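Local coordinates for protein laccase (Botrytis aclada, PDB 3SQR) that oxidises phenolic compounds such as hydroquinones with its copper centres while reducing dioxygen to water, and probably serves in lignin breakdown and detoxification, at residues P188-D192 with P294-Y298; K252-F257 with T344-Y349; Y401-I406 with H531-A537. One frame throughout, in Å; residues are numbered along the deposited sequence. Where two conformers were deposited one is given.

Interaction 1 (P188-D192 with P294-Y298); sequences PATAD and PIVPY. With MAN (alpha-D-mannopyranose), chain L.
P294 and P297 meet T190 with ring carbons: CB of P294 faces the methyl CG2 of T190 at 3.8 Å, and CG of P297 comes up to the backbone O of T190 at 3.4 Å. The aromatic ring of Y298, further along strand 293-300, lies beyond them; CD1 of I295 sits in its plane at the edge, and C1 of a mannose carried by the protein approaches CD2 of Y298 obliquely, at 3.6 Å. OH of Y298 is hydrogen-bonded to OE1 of E371. T190 thus drops between two prolines spaced three residues apart, crossing P294 at about a right angle, and the carbonyl of I295 points into the gap. OG1 of T190 stands 2.9 Å from O of I295. With chi1 at 51°, OG1 lies between the backbone N and the carbonyl carbon of its own residue, which turns the hydroxyl to the strand while CG2 remains beside the N. The same hydroxyl proton can also reach O of I288, on the adjoining strand 285-290, so which carbonyl holds it is unsettled. CG2 of T190 packs 3.4 Å from O of I295, and CB of A191 adds a looser apolar contact to CG of P297 at 4.2 Å. The contact is small and depends mainly on one threonine. It sets the loop after strand 180-186, the last strand of its sheet along the chain, against strand 293-300, an outermost strand of the next sheet. The same strand also bonds through its backbone to V377 and H379. A linker laid along the edge of the following beta domain in this way joins the first and second cupredoxin-like domains of the three-domain laccase fold.

Interaction 2 (K252-F257 with T344-Y349); sequences KFELTF and TGILRY. With NAG (2-acetamido-2-deoxy-beta-D-glucopyranose), chain C; SO4 (sulfate ion), chain M.
Parallel pairing of strands 254-256 and 344-348, at one edge of a five-stranded sheet in the second cupredoxin-like domain, joins K252-F257 to T344-Y349. The backbone ladder alternates from strand to strand: I346 N to F253 O at 2.9 Å, L255 N to I346 O, R348 N to L255 O, and F257 N to R348 O at 2.8 Å. CA-H...O contacts lie between these rungs. At the start, NZ of K252 donates to OG1 of T344 (2.8 Å) and also bonds N234, while a water links F253 N to T344 O. The ring of F253 meets G345 CA at its edge, where the glycine admits it. On the face of E254, I346 and R348, the acid and the arginine cross at about a right angle; OE2 of E254 touches CB of R348 at 3.4 Å but stays 4.3 Å from NE. R348 instead sends NE and NH2 to a sulfate. R348 NH2 lies 2.8 Å from sulfate O3. NH1 bonds A355 O, and CG2 of I346 covers one guanidinium face. Across the sheet, CD1 of L347 sits 3.4 Å from the centroid of the F257 ring, and this phenyl turns its edge to the face of Y349. The L255 and L347 face is thus apolar, while the other mixes I346 with E254, T256 and R348; the sulfate, probably from the crystallisation liquor, suggests that R348 with nearby K251 makes an anion-attracting patch.

Interaction 3 (Y401-I406 with H531-A537); sequences YFTWTI and HASEGLA. With CU (copper (II) ion), chain D.
W404 N donates to the carbonyl O of E534 at 2.9 Å, and its indole NE1 adds a weak, bent bond to the carboxylate OE1 of the same residue at 3.0 Å, so E534 grips W404 at both main chain and ring. An extended chain beyond CG takes the carboxylate past F402, whose buried carbonyl O lies beside E534 CG without a polar partner in the model. A water joins OH of Y401 to O of S533. The indole is layered: F402 CE1 lies over one face toward the rim, L536 CD1 over the other. Its CZ2 in turn stands 3.4 Å above the centre of the H531 imidazole, the two ring systems being oblique. ND1 of H531 binds the type 1 copper at 2.0 Å, together with H463 and C526, so the tryptophan backs a copper ligand directly. CD1 of L536 comes within 3.6 Å of the copper without binding it, consistent with the non-coordinating axial leucine of many fungal laccases. CB of L536 also packs on CB of W404 (3.6 Å), and CD2 meets CD1 of I406. G535, with phi 82°, is the C-prime residue of a Schellman motif: G535 N bonds A532 O and L536 N bonds H531 O, ending helix 529-533 just before strand 537-542. Strand 402-406, outermost in its sheet and paired with 387-398, lies across this helix end, while L536 and A537 face strand 520-526 and S533 and E534 touch W214 of helix 210-217.

Overall arrangement
Along the chain, the segments of interactions 1 and 2 alternate, running 188-192, 252-257, 294-298, 344-349, whereas both segments of interaction 3 follow. Interaction 1 connects the end of the first cupredoxin-like domain to the six-stranded sheet of the second, and interaction 2 lies in the five-stranded sheet of that same second domain; their centres are about 24 Å apart. Interaction 3 belongs to the third domain, about 36 Å and 38 Å from the other two between centres and on the opposite side of the molecule's centre. None touches another. Interaction 3 includes a type 1 copper ligand, while interactions 1 and 2 lie away from the copper sites, one between the first two domains and one within the second.

Interaction 1 (P188-D192 with P294-Y298)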
loop_
_atom_site.group_PDB
_atom_site.type_symbol
_atom_site.label_atom_id
_atom_site.label_comp_id
_atom_site.label_asym_id
_atom_site.label_seq_id
_atom_site.Cartn_x
_atom_site.Cartn_y
_atom_site.Cartn_z
ATOM N N PRO A 188 -2.079 -7.159 -19.361
ATOM C CA PRO A 188 -1.755 -6.204 -20.399
ATOM C C PRO A 188 -1.319 -4.836 -19.844
ATOM O O PRO A 188 -1.329 -4.590 -18.649
ATOM C CB PRO A 188 -3.058 -6.081 -21.155
ATOM C CG PRO A 188 -4.124 -6.293 -20.104
ATOM C CD PRO A 188 -3.508 -7.386 -19.237
ATOM N N ALA A 189 -0.935 -3.929 -20.732
ATOM C CA ALA A 189 -0.400 -2.598 -20.292
ATOM C C ALA A 189 -0.735 -1.569 -21.374
ATOM O O ALA A 189 -0.996 -1.937 -22.504
ATOM C CB ALA A 189 1.116 -2.690 -20.072
ATOM N N THR A 190 -0.714 -0.307 -21.031
ATOM C CA THR A 190 -1.211 0.726 -21.900
ATOM C C THR A 190 -0.097 1.343 -22.753
ATOM O O THR A 190 -0.366 2.213 -23.555
ATOM C CB THR A 190 -1.859 1.829 -21.158
ATOM O OG1 THR A 190 -0.972 2.286 -20.130
ATOM C CG2 THR A 190 -3.266 1.430 -20.600
ATOM N N ALA A 191 1.128 0.887 -22.561
ATOM C CA ALA A 191 2.235 1.232 -23.455
ATOM C C ALA A 191 3.134 0.049 -23.595
ATOM O O ALA A 191 3.195 -0.819 -22.726
ATOM C CB ALA A 191 3.026 2.487 -22.939
ATOM N N ASP A 192 3.832 0.003 -24.716
ATOM C CA ASP A 192 4.788 -1.021 -25.016
ATOM C C ASP A 192 6.095 -0.804 -24.290
ATOM O O ASP A 192 6.467 0.341 -23.935
ATOM C CB ASP A 192 5.037 -1.058 -26.536
ATOM C CG ASP A 192 3.835 -1.581 -27.316
ATOM O OD1 ASP A 192 2.947 -2.263 -26.756
ATOM O OD2 ASP A 192 3.789 -1.304 -28.524
ATOM N N PRO A 294 -4.605 0.523 -14.997
ATOM C CA PRO A 294 -3.917 1.100 -16.125
ATOM C C PRO A 294 -4.506 2.448 -16.529
ATOM O O PRO A 294 -5.709 2.642 -16.511
ATOM C CB PRO A 294 -4.135 0.027 -17.200
ATOM C CG PRO A 294 -4.280 -1.205 -16.473
ATOM C CD PRO A 294 -5.124 -0.810 -15.353
ATOM N N ILE A 295 -3.628 3.402 -16.857
ATOM C CA ILE A 295 -4.056 4.746 -17.193
ATOM C C ILE A 295 -3.555 5.076 -18.593
ATOM O O ILE A 295 -2.670 4.444 -19.104
ATOM C CB ILE A 295 -3.557 5.832 -16.197
ATOM C CG1 ILE A 295 -2.041 5.911 -16.140
ATOM C CG2 ILE A 295 -4.109 5.536 -14.727
ATOM C CD1 ILE A 295 -1.489 7.199 -15.414
ATOM N N VAL A 296 -4.215 6.047 -19.196
ATOM C CA VAL A 296 -3.706 6.631 -20.443
ATOM C C VAL A 296 -2.313 7.159 -20.161
ATOM O O VAL A 296 -2.148 7.987 -19.281
ATOM C CB VAL A 296 -4.649 7.740 -20.891
ATOM C CG1 VAL A 296 -4.098 8.421 -22.223
ATOM C CG2 VAL A 296 -5.965 7.133 -21.095
ATOM N N PRO A 297 -1.323 6.739 -20.952
ATOM C CA PRO A 297 0.034 7.173 -20.613
ATOM C C PRO A 297 0.237 8.694 -20.638
ATOM O O PRO A 297 -0.318 9.386 -21.501
ATOM C CB PRO A 297 0.885 6.503 -21.678
ATOM C CG PRO A 297 0.075 5.285 -22.110
ATOM C CD PRO A 297 -1.333 5.725 -22.024
ATOM N N TYR A 298 1.011 9.207 -19.686
ATOM C CA TYR A 298 1.457 10.568 -19.665
ATOM C C TYR A 298 2.912 10.603 -19.235
ATOM O O TYR A 298 3.446 9.664 -18.604
ATOM C CB TYR A 298 0.584 11.466 -18.812
ATOM C CG TYR A 298 0.816 11.355 -17.302
ATOM C CD1 TYR A 298 0.186 10.372 -16.573
ATOM C CD2 TYR A 298 1.646 12.237 -16.647
ATOM C CE1 TYR A 298 0.366 10.286 -15.211
ATOM C CE2 TYR A 298 1.838 12.162 -15.264
ATOM C CZ TYR A 298 1.145 11.167 -14.564
ATOM O OH TYR A 298 1.280 11.037 -13.216
HETATM C C1 MAN L . -0.613 15.023 -16.016
HETATM C C2 MAN L . 0.529 16.010 -15.806
HETATM C C3 MAN L . 0.018 17.371 -15.358
HETATM C C4 MAN L . -1.038 17.871 -16.346
HETATM C C5 MAN L . -2.145 16.816 -16.472
HETATM C C6 MAN L . -3.184 17.243 -17.518
HETATM O O2 MAN L . 1.269 16.080 -17.019
HETATM O O3 MAN L . 1.128 18.254 -15.174
HETATM O O4 MAN L . -1.605 19.046 -15.846
HETATM O O5 MAN L . -1.602 15.564 -16.882
HETATM O O6 MAN L . -2.505 17.335 -18.777
#

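Interaction 2 (K252-F257 with T344-Y349)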
loop_
_atom_site.group_PDB
_atom_site.type_symbol
_atom_site.label_atom_id
_atom_site.label_comp_id
_atom_site.label_asym_id
_atom_site.label_seq_id
_atom_site.Cartn_x
_atom_site.Cartn_y
_atom_site.Cartn_z
ATOM N N LYS A 252 24.335 1.752 -2.756
ATOM C CA LYS A 252 23.240 2.306 -3.495
ATOM C C LYS A 252 22.590 1.230 -4.306
ATOM O O LYS A 252 23.260 0.345 -4.915
ATOM C CB LYS A 252 23.673 3.383 -4.461
ATOM C CG LYS A 252 24.093 4.702 -3.782
ATOM C CD LYS A 252 23.004 5.279 -2.876
ATOM C CE LYS A 252 23.300 6.696 -2.382
ATOM N NZ LYS A 252 22.230 7.217 -1.396
ATOM N N PHE A 253 21.260 1.294 -4.310
ATOM C CA PHE A 253 20.466 0.590 -5.282
ATOM C C PHE A 253 21.031 0.886 -6.670
ATOM O O PHE A 253 21.396 2.005 -6.959
ATOM C CB PHE A 253 19.047 1.108 -5.293
ATOM C CG PHE A 253 18.227 0.640 -6.464
ATOM C CD1 PHE A 253 17.880 -0.707 -6.574
ATOM C CD2 PHE A 253 17.836 1.510 -7.484
ATOM C CE1 PHE A 253 17.116 -1.174 -7.620
ATOM C CE2 PHE A 253 17.070 1.046 -8.579
ATOM C CZ PHE A 253 16.719 -0.323 -8.650
ATOM N N GLU A 254 21.104 -0.126 -7.491
ATOM C CA GLU A 254 21.602 0.073 -8.854
ATOM C C GLU A 254 20.698 -0.584 -9.827
ATOM O O GLU A 254 20.204 -1.708 -9.560
ATOM C CB GLU A 254 23.002 -0.523 -8.981
ATOM C CG GLU A 254 23.726 -0.187 -10.281
ATOM C CD GLU A 254 23.405 -1.085 -11.459
ATOM O OE1 GLU A 254 22.858 -2.190 -11.242
ATOM O OE2 GLU A 254 23.706 -0.674 -12.614
ATOM N N LEU A 255 20.539 0.058 -10.970
ATOM C CA LEU A 255 19.678 -0.360 -12.041
ATOM C C LEU A 255 20.488 -0.124 -13.339
ATOM O O LEU A 255 21.006 0.963 -13.497
ATOM C CB LEU A 255 18.426 0.533 -12.079
ATOM C CG LEU A 255 17.446 0.243 -13.208
ATOM C CD1 LEU A 255 17.048 -1.261 -13.379
ATOM C CD2 LEU A 255 16.235 1.184 -13.162
ATOM N N THR A 256 20.622 -1.156 -14.135
ATOM C CA THR A 256 21.363 -1.087 -15.414
ATOM C C THR A 256 20.475 -0.995 -16.595
ATOM O O THR A 256 19.550 -1.810 -16.754
ATOM C CB THR A 256 22.248 -2.293 -15.531
ATOM O OG1 THR A 256 23.163 -2.218 -14.462
ATOM C CG2 THR A 256 23.007 -2.273 -16.892
ATOM N N PHE A 257 20.736 -0.020 -17.467
ATOM C CA PHE A 257 19.989 0.128 -18.666
ATOM C C PHE A 257 20.917 -0.193 -19.868
ATOM O O PHE A 257 22.128 0.124 -19.853
ATOM C CB PHE A 257 19.477 1.543 -18.896
ATOM C CG PHE A 257 18.215 1.910 -18.195
ATOM C CD1 PHE A 257 17.463 0.978 -17.454
ATOM C CD2 PHE A 257 17.780 3.210 -18.239
ATOM C CE1 PHE A 257 16.300 1.401 -16.823
ATOM C CE2 PHE A 257 16.602 3.627 -17.592
ATOM C CZ PHE A 257 15.882 2.699 -16.902
ATOM N N THR A 344 18.362 7.977 -2.680
ATOM C CA THR A 344 18.794 7.950 -4.033
ATOM C C THR A 344 19.342 6.556 -4.343
ATOM O O THR A 344 19.678 5.770 -3.434
ATOM C CB THR A 344 19.973 8.943 -4.317
ATOM O OG1 THR A 344 21.106 8.615 -3.514
ATOM C CG2 THR A 344 19.518 10.398 -4.040
ATOM N N GLY A 345 19.449 6.315 -5.624
ATOM C CA GLY A 345 20.105 5.148 -6.187
ATOM C C GLY A 345 20.828 5.572 -7.457
ATOM O O GLY A 345 20.889 6.751 -7.764
ATOM N N ILE A 346 21.370 4.597 -8.144
ATOM C CA ILE A 346 22.184 4.813 -9.325
ATOM C C ILE A 346 21.704 3.998 -10.481
ATOM O O ILE A 346 21.525 2.749 -10.394
ATOM C CB ILE A 346 23.687 4.416 -9.050
ATOM C CG1 ILE A 346 24.269 5.240 -7.930
ATOM C CG2 ILE A 346 24.478 4.588 -10.310
ATOM C CD1 ILE A 346 25.691 4.779 -7.488
ATOM N N LEU A 347 21.470 4.703 -11.599
ATOM C CA LEU A 347 21.216 4.146 -12.870
ATOM C C LEU A 347 22.539 4.150 -13.665
ATOM O O LEU A 347 23.166 5.180 -13.718
ATOM C CB LEU A 347 20.244 5.024 -13.613
ATOM C CG LEU A 347 19.914 4.522 -15.021
ATOM C CD1 LEU A 347 19.070 3.271 -14.958
ATOM C CD2 LEU A 347 19.188 5.613 -15.775
ATOM N N ARG A 348 22.914 3.006 -14.201
ATOM C CA ARG A 348 24.148 2.854 -15.036
ATOM C C ARG A 348 23.775 2.342 -16.394
ATOM O O ARG A 348 22.976 1.402 -16.538
ATOM C CB ARG A 348 25.090 1.879 -14.387
ATOM C CG ARG A 348 25.472 2.249 -12.973
ATOM C CD ARG A 348 26.649 1.399 -12.575
ATOM N NE ARG A 348 27.046 1.555 -11.210
ATOM C CZ ARG A 348 27.643 2.632 -10.720
ATOM N NH1 ARG A 348 27.913 3.686 -11.484
ATOM N NH2 ARG A 348 27.969 2.650 -9.451
ATOM N N TYR A 349 24.390 2.918 -17.430
ATOM C CA TYR A 349 24.287 2.344 -18.773
ATOM C C TYR A 349 25.437 1.412 -19.009
ATOM O O TYR A 349 25.442 0.639 -19.970
ATOM C CB TYR A 349 24.273 3.454 -19.818
ATOM C CG TYR A 349 22.935 4.119 -20.095
ATOM C CD1 TYR A 349 22.348 4.965 -19.157
ATOM C CD2 TYR A 349 22.242 3.878 -21.270
ATOM C CE1 TYR A 349 21.148 5.569 -19.403
ATOM C CE2 TYR A 349 21.028 4.519 -21.538
ATOM C CZ TYR A 349 20.489 5.339 -20.586
ATOM O OH TYR A 349 19.330 5.992 -20.783
HETATM C C1 NAG C . 14.096 -5.041 -6.360
HETATM C C2 NAG C . 14.539 -5.390 -7.777
HETATM C C3 NAG C . 13.691 -6.558 -8.243
HETATM C C4 NAG C . 13.815 -7.756 -7.313
HETATM C C5 NAG C . 13.678 -7.316 -5.820
HETATM C C6 NAG C . 14.438 -8.250 -4.911
HETATM C C7 NAG C . 15.046 -3.903 -9.619
HETATM C C8 NAG C . 14.572 -2.841 -10.596
HETATM N N2 NAG C . 14.201 -4.350 -8.700
HETATM O O3 NAG C . 13.992 -6.931 -9.567
HETATM O O4 NAG C . 12.788 -8.717 -7.620
HETATM O O5 NAG C . 14.359 -6.121 -5.527
HETATM O O6 NAG C . 13.995 -8.072 -3.564
HETATM O O7 NAG C . 16.190 -4.370 -9.642
HETATM S S SO4 M . 27.075 -1.218 -8.635
HETATM O O1 SO4 M . 28.334 -1.831 -8.240
HETATM O O2 SO4 M . 26.011 -1.829 -7.830
HETATM O O3 SO4 M . 27.089 0.211 -8.369
HETATM O O4 SO4 M . 26.853 -1.468 -10.069
HETATM O O HOH W 1 19.951 3.101 -2.550
#

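Interaction 3 (Y401-I406 with H531-A537)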
loop_
_atom_site.group_PDB
_atom_site.type_symbol
_atom_site.label_atom_id
_atom_site.label_comp_id
_atom_site.label_asym_id
_atom_site.label_seq_id
_atom_site.Cartn_x
_atom_site.Cartn_y
_atom_site.Cartn_z
ATOM N N TYR A 401 -2.635 8.553 24.601
ATOM C CA TYR A 401 -1.581 9.002 23.696
ATOM C C TYR A 401 -2.339 9.665 22.564
ATOM O O TYR A 401 -3.560 9.748 22.646
ATOM C CB TYR A 401 -0.719 7.830 23.258
ATOM C CG TYR A 401 -1.476 6.637 22.692
ATOM C CD1 TYR A 401 -1.914 6.632 21.364
ATOM C CD2 TYR A 401 -1.772 5.511 23.495
ATOM C CE1 TYR A 401 -2.617 5.563 20.843
ATOM C CE2 TYR A 401 -2.448 4.423 22.979
ATOM C CZ TYR A 401 -2.880 4.461 21.631
ATOM O OH TYR A 401 -3.576 3.395 21.125
ATOM N N PHE A 402 -1.619 10.195 21.584
ATOM C CA PHE A 402 -2.199 10.960 20.488
ATOM C C PHE A 402 -3.012 9.999 19.635
ATOM O O PHE A 402 -2.504 8.984 19.205
ATOM C CB PHE A 402 -1.097 11.555 19.630
ATOM C CG PHE A 402 -1.569 12.464 18.569
ATOM C CD1 PHE A 402 -1.986 11.969 17.332
ATOM C CD2 PHE A 402 -1.551 13.831 18.763
ATOM C CE1 PHE A 402 -2.413 12.821 16.339
ATOM C CE2 PHE A 402 -1.974 14.687 17.767
ATOM C CZ PHE A 402 -2.420 14.163 16.547
ATOM N N THR A 403 -4.255 10.349 19.387
ATOM C CA THR A 403 -5.130 9.542 18.564
ATOM C C THR A 403 -5.742 10.441 17.510
ATOM O O THR A 403 -5.988 11.617 17.762
ATOM C CB THR A 403 -6.272 8.888 19.324
ATOM O OG1 THR A 403 -7.156 9.896 19.848
ATOM C CG2 THR A 403 -5.787 8.018 20.457
ATOM N N TRP A 404 -6.000 9.858 16.341
ATOM C CA TRP A 404 -6.831 10.467 15.307
ATOM C C TRP A 404 -8.270 9.995 15.492
ATOM O O TRP A 404 -8.497 8.826 15.864
ATOM C CB TRP A 404 -6.342 10.066 13.899
ATOM C CG TRP A 404 -4.924 10.387 13.638
ATOM C CD1 TRP A 404 -3.879 9.560 13.826
ATOM C CD2 TRP A 404 -4.374 11.654 13.252
ATOM N NE1 TRP A 404 -2.711 10.203 13.518
ATOM C CE2 TRP A 404 -2.974 11.490 13.168
ATOM C CE3 TRP A 404 -4.928 12.917 12.985
ATOM C CZ2 TRP A 404 -2.118 12.513 12.843
ATOM C CZ3 TRP A 404 -4.058 13.942 12.633
ATOM C CH2 TRP A 404 -2.671 13.735 12.566
ATOM N N THR A 405 -9.234 10.838 15.125
ATOM C CA THR A 405 -10.599 10.467 15.219
ATOM C C THR A 405 -11.293 10.725 13.903
ATOM O O THR A 405 -10.921 11.581 13.135
ATOM C CB THR A 405 -11.320 11.263 16.356
ATOM O OG1 THR A 405 -11.226 12.648 16.007
ATOM C CG2 THR A 405 -10.669 10.984 17.754
ATOM N N ILE A 406 -12.298 9.900 13.663
ATOM C CA ILE A 406 -13.213 10.009 12.543
ATOM C C ILE A 406 -14.591 10.161 13.154
ATOM O O ILE A 406 -15.091 9.263 13.856
ATOM C CB ILE A 406 -13.215 8.732 11.750
ATOM C CG1 ILE A 406 -11.764 8.338 11.428
ATOM C CG2 ILE A 406 -14.054 8.936 10.458
ATOM C CD1 ILE A 406 -11.330 8.760 10.083
ATOM N N HIS A 531 -0.224 6.686 11.912
ATOM C CA HIS A 531 -1.595 7.220 11.924
ATOM C C HIS A 531 -2.600 6.094 11.970
ATOM O O HIS A 531 -3.561 6.148 12.738
ATOM C CB HIS A 531 -1.830 8.123 10.720
ATOM C CG HIS A 531 -0.976 9.358 10.739
ATOM N ND1 HIS A 531 -1.049 10.331 9.788
ATOM C CD2 HIS A 531 0.002 9.752 11.598
ATOM C CE1 HIS A 531 -0.182 11.289 10.066
ATOM N NE2 HIS A 531 0.454 10.966 11.179
ATOM N N ALA A 532 -2.344 5.033 11.223
ATOM C CA ALA A 532 -3.165 3.838 11.329
ATOM C C ALA A 532 -3.196 3.305 12.734
ATOM O O ALA A 532 -4.252 2.997 13.283
ATOM C CB ALA A 532 -2.663 2.726 10.304
ATOM N N SER A 533 -2.023 3.197 13.338
ATOM C CA SER A 533 -1.903 2.692 14.709
ATOM C C SER A 533 -2.587 3.617 15.752
ATOM O O SER A 533 -3.136 3.116 16.777
ATOM C CB SER A 533 -0.459 2.529 15.059
ATOM O OG SER A 533 -0.028 1.282 14.570
ATOM N N GLU A 534 -2.615 4.904 15.422
ATOM C CA GLU A 534 -3.317 5.964 16.166
ATOM C C GLU A 534 -4.792 6.067 15.859
ATOM O O GLU A 534 -5.441 7.019 16.262
ATOM C CB GLU A 534 -2.577 7.279 15.933
ATOM C CG GLU A 534 -1.244 7.265 16.639
ATOM C CD GLU A 534 -0.192 8.164 16.080
ATOM O OE1 GLU A 534 -0.488 8.987 15.202
ATOM O OE2 GLU A 534 0.990 8.042 16.542
ATOM N N GLY A 535 -5.341 5.100 15.122
ATOM C CA GLY A 535 -6.717 5.053 14.857
ATOM C C GLY A 535 -7.321 5.881 13.748
ATOM O O GLY A 535 -8.573 6.045 13.718
ATOM N N LEU A 536 -6.533 6.350 12.780
ATOM C CA LEU A 536 -7.091 7.063 11.677
ATOM C C LEU A 536 -7.640 6.107 10.649
ATOM O O LEU A 536 -6.999 5.809 9.648
ATOM C CB LEU A 536 -6.034 7.991 10.994
ATOM C CG LEU A 536 -6.599 9.232 10.368
ATOM C CD1 LEU A 536 -5.471 10.167 9.921
ATOM C CD2 LEU A 536 -7.488 8.930 9.203
ATOM N N ALA A 537 -8.849 5.684 10.879
ATOM C CA ALA A 537 -9.400 4.578 10.174
ATOM C C ALA A 537 -10.876 4.459 10.458
ATOM O O ALA A 537 -11.331 4.825 11.528
ATOM C CB ALA A 537 -8.662 3.278 10.608
HETATM CU CU CU D . -2.294 10.103 8.209
HETATM O O HOH W 2 -4.642 3.796 18.779
#